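Local coordinates for protein translation initiation factor eIF-2B (Pyrococcus horikoshii, PDB 1VB5) that probably catalyses the exchange of GDP for GTP on initiation factor 2, acting as a regulatory subunit of archaeal initiation factor 2B, at residues R97-I102 against G261-L266; I125-K130 against L156-I161; I139-S144 against I166-M171; I188-Y193 against T226-D231; G199-A204 against V253-Y258. All coordinates share one frame; numbering follows the deposited sequence.

Interactions 1, 2 and 3 belong to the Rossmann-like sheet and the helices packed on it. Interactions 1 and 2 touch where L99 meets I125, and interactions 2 and 3 touch where L156 meets L140. Interaction 3 is wholly buried and mostly hydrogen-bonded, pairing an outer strand with its neighbour. Interaction 1 has no hydrogen bond between its segments and relies on aliphatic packing; interaction 2 combines such packing with two polar side-chain bonds at its more exposed side. Interaction 4 is a surface contact of two loops, rich in bonds to one carboxylate. It adjoins interaction 5, which is apolar packing with water bridges. Interactions 3 and 5 both also touch the second subunit.

Interaction 1: R97-I102 against G261-L266; sequences RELASI and GIITEL
E98 of helix 78-106 lays its aliphatic part against the turn that follows strand 261-264. Its CG, anti to the backbone N (chi1 -172°), is thereby set beside E265 O at 3.1 Å, and its CB is 4.0 Å from E265 CB. E265 OE1 accepts from the backbone N of T220, which engages that carboxylate outside this contact.

L99, one residue on, reaches over the end of the strand. Its CG stands anti to the backbone N (chi1 -167°), and the two methyls take different partners: CD1 sits 3.1 Å from I263 O, and CD2 is 3.4 Å from I263 CG2, closer than usual van der Waals contact. The L99 and I263 side chains cross at about a right angle. L99 also touches T121 and I125 of helix 120-131.

A turn later, I102 slides past I263 in the opposite direction, with CG2 4.1 Å from I263 CG2, and sets CD1 3.6 Å from T264 O. T264 OG1 accepts from L266 N, forming an ST turn where the strand ends, and is also hydrogen-bonded to G267 O.

The segment axes approach to 7.7 Å at 132°, placing the helix across the strand of a Rossmann-like sheet. With no hydrogen bond between the segments, the contact rests on van der Waals packing, with the L99-I263 part buried and the E98-E265 part nearer solvent.

Interaction 2: I125-K130 against L156-I161; sequences IIRTAK and LEFSGI
A Schellman motif closes helix 148-158 and presents S159 and I161 to R127, K130 and I126 of helix 120-131. G160 has a positive phi of 76°, and the motif's two bonds run back from I161 N to L156 O and from G160 N to E157 O.

The R127 chain is extended from CG to NE, and NE donates to S159 OG at 2.7 Å, the hydroxyl lying 25° out of the guanidinium plane. Salt bridges from NH1 to E124 and from NH2 to E155 fix the rotation of the guanidinium, so this group ties together residues of both helices.

K130 takes the backbone of the same serine. NZ donates to S159 O at 2.9 Å, in the carbonyl plane and on a lone pair. A positive charge at this carbonyl would probably be favourable beside the C-terminal end of a helix.

The two helices belong to successive beta-alpha-beta crossovers of the Rossmann-like domain, one before strand 136-141 and one after it, and they lie together on one side of the sheet. Toward the sheet the contact turns aliphatic: I126 CG2 touches both I161 CD1, 3.6 Å away, and L156 CD2 at 3.7 Å, with I126 and L156 crossing at about a right angle. The methylenes of K130 continue this layer, CD lying 3.5 Å from I161 CG1.

Interaction 3: I139-S144 against I166-M171; sequences ILTESS and ITDAQM
T141 and I166 pair as a parallel beta bridge, the residues flanking T141 bonding to I166. I166 N donates to L140 O at 2.9 Å, and E142 N donates to I166 O, nearly along the C=O axis (175°). The same oxygen is 3.3 Å from T141 CA, a CA-H...O contact.

Among side-chain to backbone bonds, the D168 carboxylate spans two successive amides: OD2 accepts from S144 N at 2.9 Å on its syn side, and OD1 takes a weak bond from S143 N at 3.0 Å. Its CG lies anti to the carbonyl carbon (chi1 -54°), facing both amides. An alanine in place of D168 would probably leave the amides of S143 and S144 without these acceptors and the 143-144 backbone less firmly held. A water joins S144 OG to D168 N.

These loops follow the C-terminal ends of neighbouring parallel strands, 136-141 and the outer 163-166, of the Rossmann-like sheet, and both face the second subunit. There R241 of the second subunit forms a salt bridge with E142 OE2, and A169 of that subunit packs on D168. E142 OE1 lies against T167 CG2, a carboxylate oxygen 3.6 Å from a methyl.

Apolar contacts lie on the face carrying T141 and I166. T141 CG2 meets M171 CG at 3.6 Å, its OG1 being bonded to H116, and I166 CD1 is 4.0 Å from I139 CG2.

Interaction 4: I188-Y193 against T226-D231; sequences ITKDGY and TLKSGD
K190 stretches its side chain past T226, CD coming 3.8 Å from T226 O, where a beta hairpin meets a surface loop. K190 belongs to the type I turn T189-G192, which joins strands 187-188 and 194-197; T189 N to Y193 O closes the hairpin there, and T189 OG1 accepts from Y193 N.

L227 contributes its carbonyl. K190 N donates to L227 O at 2.7 Å in an almost straight bond (177°), and T189 CB also packs on this oxygen.

K228 folds back over the turn through its bend at chi2 (-69°). Its CE lies 3.6 Å from K190 CD where the two lysine chains cross at a slant, and its CD lies against the D191 side chain, 3.5 Å from D191 CG. NZ remains 4.9 Å from D191 OD1, so any attraction between the charges would act at a distance.

S229 receives the D191 carboxylate: its N donates to OD1 at 3.0 Å and its OG to OD2 at 2.7 Å, both on syn sides. T189 OG1 donates to D191 OD1 from the opposite face and on the anti side. An alanine in place of D191 would probably leave the amide and hydroxyl of S229, and the T189 hydroxyl, without this acceptor, with K190 N to L227 O the remaining direct hydrogen bond between the segments. Beyond the carboxylate, S229 CB stands over one face of the Y193 ring, 3.9 Å from its centroid and 27° off the normal, a CH-pi contact.

Interaction 5: G199-A204 against V253-Y258; sequences GTYLLA and VTPWKY
Apolar packing, in which Y201 and A204 meet T254, P255 and Y258, joins the first turns of helix 200-209 to the end of strand 251-254 and the 3-10 turn after it. G199 is the N-cap of the helix. A204 CB touches both T254 CG2, 3.6 Å away, and Y258 CB at 3.9 Å. The CG of Y201 is anti to the backbone N (chi1 172°), and the ring's CE1 and CD1 lie against P255 CD, CE1 at 3.7 Å. T254 OG1 lies 3.3 Å from Y201 CA without bonding to Y201 N, which donates instead to D252.

E209 of the second subunit packs on both tyrosines. With no direct hydrogen bond across it, the contact rests on carbon packing, and two waters supply the polar links: one satisfies the carbonyls of A204 and Y258 together, donating to A204 O at 2.7 Å and to Y258 O at 2.8 Å, and another bridges the two tyrosine hydroxyls, weakly on the Y258 side.

Interaction 1: R97-I102 against G261-L266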
# COMPACT_ATOMS: atom_id res chain seq x y z
N ARG B 97 -1.23 -3.29 -29.73
CA ARG B 97 -0.30 -2.50 -30.52
C ARG B 97 -0.80 -1.08 -30.78
O ARG B 97 -0.07 -0.10 -30.62
CB ARG B 97 -0.02 -3.19 -31.86
CG ARG B 97 1.03 -4.29 -31.79
CD ARG B 97 2.41 -3.68 -31.56
NE ARG B 97 3.48 -4.68 -31.46
CZ ARG B 97 4.78 -4.38 -31.41
NH1 ARG B 97 5.17 -3.11 -31.47
NH2 ARG B 97 5.68 -5.35 -31.31
N GLU B 98 -2.07 -0.97 -31.17
CA GLU B 98 -2.65 0.34 -31.45
C GLU B 98 -2.80 1.18 -30.18
O GLU B 98 -2.56 2.38 -30.19
CB GLU B 98 -4.02 0.17 -32.13
CG GLU B 98 -4.62 1.47 -32.63
CD GLU B 98 -3.61 2.32 -33.40
OE1 GLU B 98 -2.82 1.74 -34.18
OE2 GLU B 98 -3.62 3.56 -33.23
N LEU B 99 -3.17 0.53 -29.08
CA LEU B 99 -3.33 1.25 -27.81
C LEU B 99 -1.96 1.77 -27.38
O LEU B 99 -1.82 2.92 -26.95
CB LEU B 99 -3.92 0.32 -26.75
CG LEU B 99 -4.46 0.92 -25.43
CD1 LEU B 99 -5.22 -0.14 -24.67
CD2 LEU B 99 -3.32 1.48 -24.59
N ALA B 100 -0.94 0.93 -27.53
CA ALA B 100 0.42 1.30 -27.15
C ALA B 100 0.87 2.56 -27.88
O ALA B 100 1.46 3.46 -27.28
CB ALA B 100 1.39 0.15 -27.45
N SER B 101 0.59 2.61 -29.18
CA SER B 101 0.98 3.76 -30.00
C SER B 101 0.31 5.04 -29.51
O SER B 101 0.93 6.11 -29.49
CB SER B 101 0.61 3.52 -31.46
OG SER B 101 0.95 4.65 -32.24
N ILE B 102 -0.95 4.93 -29.11
CA ILE B 102 -1.70 6.08 -28.62
C ILE B 102 -1.21 6.48 -27.22
O ILE B 102 -1.08 7.67 -26.92
CB ILE B 102 -3.20 5.76 -28.58
CG1 ILE B 102 -3.71 5.53 -30.02
CG2 ILE B 102 -3.97 6.89 -27.89
CD1 ILE B 102 -5.14 5.08 -30.11
N GLY B 261 -8.57 9.75 -18.19
CA GLY B 261 -9.09 9.09 -19.38
C GLY B 261 -8.68 7.63 -19.43
O GLY B 261 -7.80 7.20 -18.69
N ILE B 262 -9.35 6.88 -20.30
CA ILE B 262 -9.06 5.46 -20.49
C ILE B 262 -8.48 5.33 -21.90
O ILE B 262 -9.14 5.67 -22.89
CB ILE B 262 -10.33 4.61 -20.36
CG1 ILE B 262 -10.96 4.86 -18.99
CG2 ILE B 262 -9.98 3.13 -20.55
CD1 ILE B 262 -12.31 4.23 -18.78
N ILE B 263 -7.24 4.86 -21.98
CA ILE B 263 -6.54 4.71 -23.25
C ILE B 263 -6.97 3.41 -23.91
O ILE B 263 -6.68 2.33 -23.41
CB ILE B 263 -5.02 4.69 -23.04
CG1 ILE B 263 -4.60 5.89 -22.18
CG2 ILE B 263 -4.30 4.76 -24.39
CD1 ILE B 263 -3.16 5.88 -21.75
N THR B 264 -7.68 3.52 -25.03
CA THR B 264 -8.12 2.32 -25.75
C THR B 264 -7.48 2.30 -27.13
O THR B 264 -6.85 3.27 -27.54
CB THR B 264 -9.65 2.30 -25.95
OG1 THR B 264 -10.00 3.27 -26.95
CG2 THR B 264 -10.37 2.62 -24.64
N GLU B 265 -7.65 1.19 -27.84
CA GLU B 265 -7.07 1.06 -29.18
C GLU B 265 -7.82 1.96 -30.16
O GLU B 265 -7.37 2.17 -31.28
CB GLU B 265 -7.12 -0.40 -29.66
CG GLU B 265 -8.52 -0.93 -29.97
CD GLU B 265 -9.26 -1.45 -28.75
OE1 GLU B 265 -8.95 -1.01 -27.62
OE2 GLU B 265 -10.17 -2.29 -28.93
N LEU B 266 -8.96 2.50 -29.72
CA LEU B 266 -9.78 3.39 -30.54
C LEU B 266 -9.56 4.85 -30.15
O LEU B 266 -10.17 5.75 -30.72
CB LEU B 266 -11.27 3.06 -30.38
CG LEU B 266 -11.72 1.63 -30.71
CD1 LEU B 266 -13.19 1.45 -30.35
CD2 LEU B 266 -11.48 1.36 -32.19

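Interaction 2: I125-K130 against L156-I161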
# COMPACT_ATOMS: atom_id res chain seq x y z
N ILE B 125 3.19 0.32 -23.72
CA ILE B 125 3.05 1.76 -23.89
C ILE B 125 4.40 2.38 -23.57
O ILE B 125 4.91 3.23 -24.30
CB ILE B 125 2.00 2.36 -22.91
CG1 ILE B 125 0.59 1.93 -23.32
CG2 ILE B 125 2.10 3.88 -22.90
CD1 ILE B 125 -0.51 2.46 -22.40
N ILE B 126 4.97 1.96 -22.45
CA ILE B 126 6.26 2.48 -22.01
C ILE B 126 7.38 2.17 -23.01
O ILE B 126 8.20 3.04 -23.32
CB ILE B 126 6.59 1.93 -20.60
CG1 ILE B 126 5.71 2.65 -19.57
CG2 ILE B 126 8.05 2.12 -20.28
CD1 ILE B 126 5.77 2.06 -18.15
N ARG B 127 7.42 0.94 -23.51
CA ARG B 127 8.44 0.54 -24.47
C ARG B 127 8.34 1.30 -25.79
O ARG B 127 9.35 1.68 -26.37
CB ARG B 127 8.35 -0.97 -24.73
CG ARG B 127 8.95 -1.81 -23.62
CD ARG B 127 8.74 -3.30 -23.88
NE ARG B 127 9.61 -4.09 -23.01
CZ ARG B 127 9.43 -5.38 -22.75
NH1 ARG B 127 8.41 -6.04 -23.29
NH2 ARG B 127 10.27 -6.01 -21.93
N THR B 128 7.11 1.51 -26.26
CA THR B 128 6.90 2.22 -27.51
C THR B 128 7.35 3.67 -27.36
O THR B 128 7.92 4.26 -28.29
CB THR B 128 5.41 2.20 -27.93
OG1 THR B 128 5.00 0.85 -28.18
CG2 THR B 128 5.20 3.04 -29.20
N ALA B 129 7.12 4.26 -26.19
CA ALA B 129 7.52 5.64 -25.95
C ALA B 129 9.04 5.75 -25.97
O ALA B 129 9.59 6.71 -26.52
CB ALA B 129 6.97 6.13 -24.60
N LYS B 130 9.71 4.78 -25.36
CA LYS B 130 11.17 4.78 -25.33
C LYS B 130 11.72 4.57 -26.74
O LYS B 130 12.72 5.18 -27.12
CB LYS B 130 11.69 3.66 -24.43
CG LYS B 130 13.21 3.57 -24.41
CD LYS B 130 13.69 2.13 -24.26
CE LYS B 130 13.16 1.25 -25.40
NZ LYS B 130 13.73 -0.13 -25.38
N LEU B 156 11.56 -3.82 -17.70
CA LEU B 156 12.01 -2.46 -17.97
C LEU B 156 13.53 -2.44 -18.04
O LEU B 156 14.11 -1.68 -18.80
CB LEU B 156 11.52 -1.50 -16.88
CG LEU B 156 10.03 -1.17 -16.85
CD1 LEU B 156 9.72 -0.25 -15.68
CD2 LEU B 156 9.63 -0.49 -18.16
N GLU B 157 14.15 -3.28 -17.23
CA GLU B 157 15.61 -3.38 -17.22
C GLU B 157 16.06 -3.97 -18.56
O GLU B 157 17.03 -3.51 -19.15
CB GLU B 157 16.05 -4.28 -16.07
CG GLU B 157 17.54 -4.29 -15.81
CD GLU B 157 17.89 -5.06 -14.55
OE1 GLU B 157 17.61 -6.28 -14.50
OE2 GLU B 157 18.42 -4.44 -13.60
N PHE B 158 15.34 -4.98 -19.03
CA PHE B 158 15.65 -5.63 -20.30
C PHE B 158 15.64 -4.57 -21.41
O PHE B 158 16.49 -4.56 -22.30
CB PHE B 158 14.61 -6.71 -20.61
CG PHE B 158 14.84 -7.44 -21.91
CD1 PHE B 158 15.69 -8.54 -21.98
CD2 PHE B 158 14.19 -7.03 -23.08
CE1 PHE B 158 15.89 -9.22 -23.18
CE2 PHE B 158 14.37 -7.70 -24.29
CZ PHE B 158 15.23 -8.80 -24.34
N SER B 159 14.67 -3.67 -21.34
CA SER B 159 14.51 -2.63 -22.36
C SER B 159 15.39 -1.39 -22.18
O SER B 159 15.38 -0.50 -23.03
CB SER B 159 13.04 -2.22 -22.44
OG SER B 159 12.22 -3.34 -22.77
N GLY B 160 16.15 -1.33 -21.09
CA GLY B 160 17.01 -0.18 -20.85
C GLY B 160 16.27 1.06 -20.39
O GLY B 160 16.72 2.20 -20.59
N ILE B 161 15.12 0.85 -19.75
CA ILE B 161 14.32 1.96 -19.27
C ILE B 161 14.65 2.24 -17.80
O ILE B 161 14.74 1.32 -16.99
CB ILE B 161 12.83 1.65 -19.46
CG1 ILE B 161 12.56 1.51 -20.97
CG2 ILE B 161 11.96 2.75 -18.86
CD1 ILE B 161 11.23 0.88 -21.32

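Interaction 3: I139-S144 against I166-M171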
# COMPACT_ATOMS: atom_id res chain seq x y z
N ILE B 139 8.34 4.93 -11.91
CA ILE B 139 8.27 4.59 -10.50
C ILE B 139 7.21 3.51 -10.48
O ILE B 139 6.10 3.71 -10.98
CB ILE B 139 7.83 5.79 -9.63
CG1 ILE B 139 8.84 6.94 -9.77
CG2 ILE B 139 7.72 5.37 -8.17
CD1 ILE B 139 8.40 8.25 -9.15
N LEU B 140 7.54 2.36 -9.91
CA LEU B 140 6.59 1.26 -9.85
C LEU B 140 6.63 0.57 -8.50
O LEU B 140 7.63 0.60 -7.80
CB LEU B 140 6.91 0.26 -10.96
CG LEU B 140 8.30 -0.36 -10.88
CD1 LEU B 140 8.19 -1.76 -10.31
CD2 LEU B 140 8.92 -0.40 -12.27
N THR B 141 5.52 -0.08 -8.14
CA THR B 141 5.42 -0.76 -6.87
C THR B 141 5.75 -2.24 -7.02
O THR B 141 5.55 -2.81 -8.08
CB THR B 141 3.99 -0.68 -6.30
OG1 THR B 141 3.09 -1.40 -7.15
CG2 THR B 141 3.54 0.76 -6.21
N GLU B 142 6.27 -2.84 -5.95
CA GLU B 142 6.61 -4.25 -5.96
C GLU B 142 5.31 -5.07 -6.08
O GLU B 142 5.32 -6.17 -6.64
CB GLU B 142 7.37 -4.63 -4.69
CG GLU B 142 6.59 -4.42 -3.41
CD GLU B 142 7.47 -4.54 -2.17
OE1 GLU B 142 6.94 -4.43 -1.04
OE2 GLU B 142 8.70 -4.75 -2.32
N SER B 143 4.23 -4.51 -5.54
CA SER B 143 2.89 -5.11 -5.59
C SER B 143 2.66 -6.37 -4.76
O SER B 143 2.65 -7.48 -5.30
CB SER B 143 2.49 -5.41 -7.04
OG SER B 143 2.68 -4.27 -7.86
N SER B 144 2.44 -6.19 -3.46
CA SER B 144 2.19 -7.33 -2.57
C SER B 144 0.88 -8.00 -2.97
O SER B 144 -0.03 -7.35 -3.47
CB SER B 144 2.09 -6.85 -1.12
OG SER B 144 3.29 -6.21 -0.73
N ILE B 166 9.26 0.84 -5.45
CA ILE B 166 8.83 1.22 -4.10
C ILE B 166 7.86 0.18 -3.57
O ILE B 166 7.45 -0.73 -4.31
CB ILE B 166 8.12 2.61 -4.10
CG1 ILE B 166 6.81 2.55 -4.88
CG2 ILE B 166 9.03 3.68 -4.69
CD1 ILE B 166 6.01 3.87 -4.89
N THR B 167 7.52 0.28 -2.29
CA THR B 167 6.56 -0.65 -1.69
C THR B 167 5.20 -0.02 -1.96
O THR B 167 5.12 1.18 -2.24
CB THR B 167 6.75 -0.77 -0.17
OG1 THR B 167 6.57 0.52 0.42
CG2 THR B 167 8.15 -1.28 0.15
N ASP B 168 4.12 -0.80 -1.86
CA ASP B 168 2.79 -0.25 -2.12
C ASP B 168 2.44 0.93 -1.20
O ASP B 168 1.85 1.92 -1.64
CB ASP B 168 1.72 -1.35 -1.97
CG ASP B 168 2.00 -2.59 -2.83
OD1 ASP B 168 2.84 -2.52 -3.76
OD2 ASP B 168 1.37 -3.65 -2.59
N ALA B 169 2.79 0.82 0.07
CA ALA B 169 2.48 1.87 1.04
C ALA B 169 3.17 3.21 0.77
O ALA B 169 2.84 4.22 1.40
CB ALA B 169 2.79 1.38 2.45
N GLN B 170 4.13 3.23 -0.15
CA GLN B 170 4.85 4.46 -0.47
C GLN B 170 4.25 5.24 -1.65
O GLN B 170 4.76 6.30 -2.02
CB GLN B 170 6.32 4.16 -0.76
CG GLN B 170 7.21 3.99 0.47
CD GLN B 170 8.62 3.56 0.09
OE1 GLN B 170 8.90 2.37 -0.08
NE2 GLN B 170 9.51 4.53 -0.07
N MET B 171 3.18 4.71 -2.25
CA MET B 171 2.55 5.36 -3.40
C MET B 171 2.19 6.83 -3.17
O MET B 171 2.30 7.64 -4.08
CB MET B 171 1.30 4.59 -3.84
CG MET B 171 1.62 3.22 -4.41
SD MET B 171 0.21 2.43 -5.20
CE MET B 171 -0.87 2.09 -3.77
O HOH W 1 4.69 -3.59 -0.85

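Interaction 4: I188-Y193 against T226-D231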
# COMPACT_ATOMS: atom_id res chain seq x y z
N ILE B 188 -13.47 -2.56 -17.02
CA ILE B 188 -14.03 -1.22 -16.99
C ILE B 188 -15.52 -1.54 -16.88
O ILE B 188 -16.10 -2.09 -17.82
CB ILE B 188 -13.79 -0.43 -18.31
CG1 ILE B 188 -12.28 -0.28 -18.58
CG2 ILE B 188 -14.47 0.93 -18.22
CD1 ILE B 188 -11.50 0.46 -17.50
N THR B 189 -16.11 -1.24 -15.73
CA THR B 189 -17.52 -1.55 -15.52
C THR B 189 -18.42 -0.76 -16.46
O THR B 189 -17.97 0.16 -17.15
CB THR B 189 -17.96 -1.27 -14.06
OG1 THR B 189 -17.82 0.13 -13.78
CG2 THR B 189 -17.09 -2.05 -13.09
N LYS B 190 -19.69 -1.13 -16.49
CA LYS B 190 -20.67 -0.47 -17.33
C LYS B 190 -20.81 1.01 -16.97
O LYS B 190 -21.03 1.84 -17.84
CB LYS B 190 -22.03 -1.16 -17.20
CG LYS B 190 -23.08 -0.63 -18.15
CD LYS B 190 -24.44 -1.24 -17.90
CE LYS B 190 -25.47 -0.64 -18.85
NZ LYS B 190 -26.84 -1.16 -18.59
N ASP B 191 -20.70 1.33 -15.68
CA ASP B 191 -20.83 2.72 -15.26
C ASP B 191 -19.51 3.52 -15.24
O ASP B 191 -19.44 4.62 -14.69
CB ASP B 191 -21.56 2.81 -13.90
CG ASP B 191 -21.02 1.84 -12.86
OD1 ASP B 191 -20.24 0.93 -13.20
OD2 ASP B 191 -21.40 1.98 -11.67
N GLY B 192 -18.47 2.96 -15.85
CA GLY B 192 -17.20 3.67 -15.94
C GLY B 192 -16.17 3.55 -14.83
O GLY B 192 -15.20 4.31 -14.81
N TYR B 193 -16.37 2.62 -13.91
CA TYR B 193 -15.43 2.43 -12.82
C TYR B 193 -14.35 1.46 -13.29
O TYR B 193 -14.59 0.65 -14.20
CB TYR B 193 -16.14 1.88 -11.58
CG TYR B 193 -16.99 2.92 -10.86
CD1 TYR B 193 -17.94 3.66 -11.56
CD2 TYR B 193 -16.83 3.16 -9.50
CE1 TYR B 193 -18.72 4.62 -10.91
CE2 TYR B 193 -17.61 4.13 -8.84
CZ TYR B 193 -18.55 4.85 -9.55
OH TYR B 193 -19.31 5.82 -8.93
N THR B 226 -22.35 -5.09 -19.20
CA THR B 226 -23.51 -5.06 -18.31
C THR B 226 -23.24 -4.93 -16.81
O THR B 226 -24.12 -4.50 -16.07
CB THR B 226 -24.35 -6.32 -18.51
OG1 THR B 226 -23.58 -7.47 -18.14
CG2 THR B 226 -24.76 -6.46 -19.97
N LEU B 227 -22.06 -5.32 -16.37
CA LEU B 227 -21.72 -5.29 -14.95
C LEU B 227 -21.43 -3.89 -14.42
O LEU B 227 -20.56 -3.19 -14.94
CB LEU B 227 -20.53 -6.22 -14.70
CG LEU B 227 -20.19 -6.63 -13.27
CD1 LEU B 227 -21.35 -7.36 -12.62
CD2 LEU B 227 -18.96 -7.52 -13.31
N LYS B 228 -22.16 -3.49 -13.37
CA LYS B 228 -21.98 -2.19 -12.74
C LYS B 228 -21.01 -2.33 -11.56
O LYS B 228 -20.85 -3.41 -11.01
CB LYS B 228 -23.32 -1.64 -12.23
CG LYS B 228 -24.30 -1.18 -13.32
CD LYS B 228 -23.80 0.08 -14.03
CE LYS B 228 -24.88 0.73 -14.89
NZ LYS B 228 -24.41 1.99 -15.56
N SER B 229 -20.36 -1.23 -11.19
CA SER B 229 -19.39 -1.23 -10.10
C SER B 229 -19.87 -1.92 -8.83
O SER B 229 -19.16 -2.75 -8.25
CB SER B 229 -18.98 0.21 -9.77
OG SER B 229 -20.11 1.00 -9.48
N GLY B 230 -21.08 -1.59 -8.40
CA GLY B 230 -21.62 -2.17 -7.18
C GLY B 230 -21.83 -3.68 -7.20
O GLY B 230 -22.02 -4.28 -6.14
N ASP B 231 -21.80 -4.29 -8.37
CA ASP B 231 -22.02 -5.73 -8.46
C ASP B 231 -20.77 -6.54 -8.79
O ASP B 231 -20.83 -7.77 -8.91
CB ASP B 231 -23.11 -6.03 -9.49
CG ASP B 231 -24.44 -5.39 -9.12
OD1 ASP B 231 -24.94 -5.66 -8.00
OD2 ASP B 231 -24.99 -4.63 -9.94

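Interaction 5: G199-A204 against V253-Y258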
# COMPACT_ATOMS: atom_id res chain seq x y z
N GLY B 199 -5.16 -1.55 -4.46
CA GLY B 199 -4.20 -0.50 -4.22
C GLY B 199 -4.26 0.61 -5.26
O GLY B 199 -3.84 1.74 -4.99
N THR B 200 -4.79 0.30 -6.45
CA THR B 200 -4.91 1.27 -7.53
C THR B 200 -5.75 2.46 -7.07
O THR B 200 -5.46 3.61 -7.41
CB THR B 200 -5.57 0.63 -8.79
OG1 THR B 200 -4.83 -0.53 -9.19
CG2 THR B 200 -5.60 1.63 -9.93
N TYR B 201 -6.80 2.16 -6.31
CA TYR B 201 -7.69 3.19 -5.78
C TYR B 201 -6.89 4.19 -4.94
O TYR B 201 -7.05 5.41 -5.09
CB TYR B 201 -8.78 2.51 -4.93
CG TYR B 201 -9.68 3.45 -4.14
CD1 TYR B 201 -10.44 4.44 -4.79
CD2 TYR B 201 -9.80 3.33 -2.76
CE1 TYR B 201 -11.30 5.28 -4.06
CE2 TYR B 201 -10.66 4.16 -2.02
CZ TYR B 201 -11.40 5.13 -2.68
OH TYR B 201 -12.26 5.93 -1.96
N LEU B 202 -6.02 3.68 -4.08
CA LEU B 202 -5.20 4.55 -3.23
C LEU B 202 -4.28 5.41 -4.09
O LEU B 202 -4.06 6.58 -3.80
CB LEU B 202 -4.36 3.72 -2.25
CG LEU B 202 -5.17 2.76 -1.37
CD1 LEU B 202 -4.23 1.97 -0.46
CD2 LEU B 202 -6.18 3.55 -0.56
N LEU B 203 -3.73 4.82 -5.15
CA LEU B 203 -2.85 5.56 -6.03
C LEU B 203 -3.68 6.68 -6.65
O LEU B 203 -3.23 7.83 -6.75
CB LEU B 203 -2.31 4.66 -7.15
CG LEU B 203 -0.96 4.98 -7.80
CD1 LEU B 203 -0.90 4.38 -9.20
CD2 LEU B 203 -0.74 6.46 -7.86
N ALA B 204 -4.90 6.33 -7.06
CA ALA B 204 -5.79 7.30 -7.69
C ALA B 204 -6.10 8.45 -6.74
O ALA B 204 -6.10 9.61 -7.14
CB ALA B 204 -7.09 6.60 -8.12
N VAL B 253 -11.69 -1.30 -6.80
CA VAL B 253 -12.48 -0.47 -7.69
C VAL B 253 -12.15 1.02 -7.56
O VAL B 253 -12.15 1.57 -6.46
CB VAL B 253 -13.98 -0.66 -7.40
CG1 VAL B 253 -14.81 0.13 -8.40
CG2 VAL B 253 -14.33 -2.13 -7.45
N THR B 254 -11.86 1.66 -8.69
CA THR B 254 -11.57 3.08 -8.70
C THR B 254 -12.67 3.86 -9.42
O THR B 254 -12.97 3.60 -10.59
CB THR B 254 -10.23 3.39 -9.40
OG1 THR B 254 -9.15 2.74 -8.71
CG2 THR B 254 -9.98 4.89 -9.43
N PRO B 255 -13.29 4.83 -8.72
CA PRO B 255 -14.35 5.65 -9.32
C PRO B 255 -13.79 6.40 -10.52
O PRO B 255 -12.60 6.72 -10.55
CB PRO B 255 -14.75 6.59 -8.19
CG PRO B 255 -14.46 5.77 -6.93
CD PRO B 255 -13.13 5.14 -7.29
N TRP B 256 -14.64 6.71 -11.49
CA TRP B 256 -14.17 7.43 -12.67
C TRP B 256 -13.71 8.86 -12.38
O TRP B 256 -12.87 9.39 -13.09
CB TRP B 256 -15.24 7.45 -13.77
CG TRP B 256 -16.58 7.99 -13.33
CD1 TRP B 256 -17.68 7.25 -12.97
CD2 TRP B 256 -16.94 9.36 -13.15
NE1 TRP B 256 -18.70 8.09 -12.59
CE2 TRP B 256 -18.28 9.39 -12.69
CE3 TRP B 256 -16.27 10.58 -13.35
CZ2 TRP B 256 -18.95 10.58 -12.41
CZ3 TRP B 256 -16.94 11.76 -13.07
CH2 TRP B 256 -18.27 11.76 -12.61
N LYS B 257 -14.25 9.48 -11.32
CA LYS B 257 -13.87 10.86 -11.03
C LYS B 257 -12.40 11.09 -10.70
O LYS B 257 -11.96 12.23 -10.57
CB LYS B 257 -14.77 11.45 -9.93
CG LYS B 257 -14.60 10.88 -8.52
CD LYS B 257 -15.66 11.51 -7.62
CE LYS B 257 -15.55 11.08 -6.17
NZ LYS B 257 -16.65 11.67 -5.34
N TYR B 258 -11.64 10.01 -10.59
CA TYR B 258 -10.21 10.11 -10.32
C TYR B 258 -9.42 9.71 -11.57
O TYR B 258 -8.19 9.66 -11.54
CB TYR B 258 -9.82 9.21 -9.16
CG TYR B 258 -10.54 9.52 -7.87
CD1 TYR B 258 -11.45 8.62 -7.32
CD2 TYR B 258 -10.32 10.73 -7.20
CE1 TYR B 258 -12.11 8.90 -6.14
CE2 TYR B 258 -10.98 11.02 -6.01
CZ TYR B 258 -11.87 10.10 -5.49
OH TYR B 258 -12.50 10.36 -4.29
O HOH W 2 -14.14 7.58 -3.43
O HOH W 3 -6.45 10.66 -9.62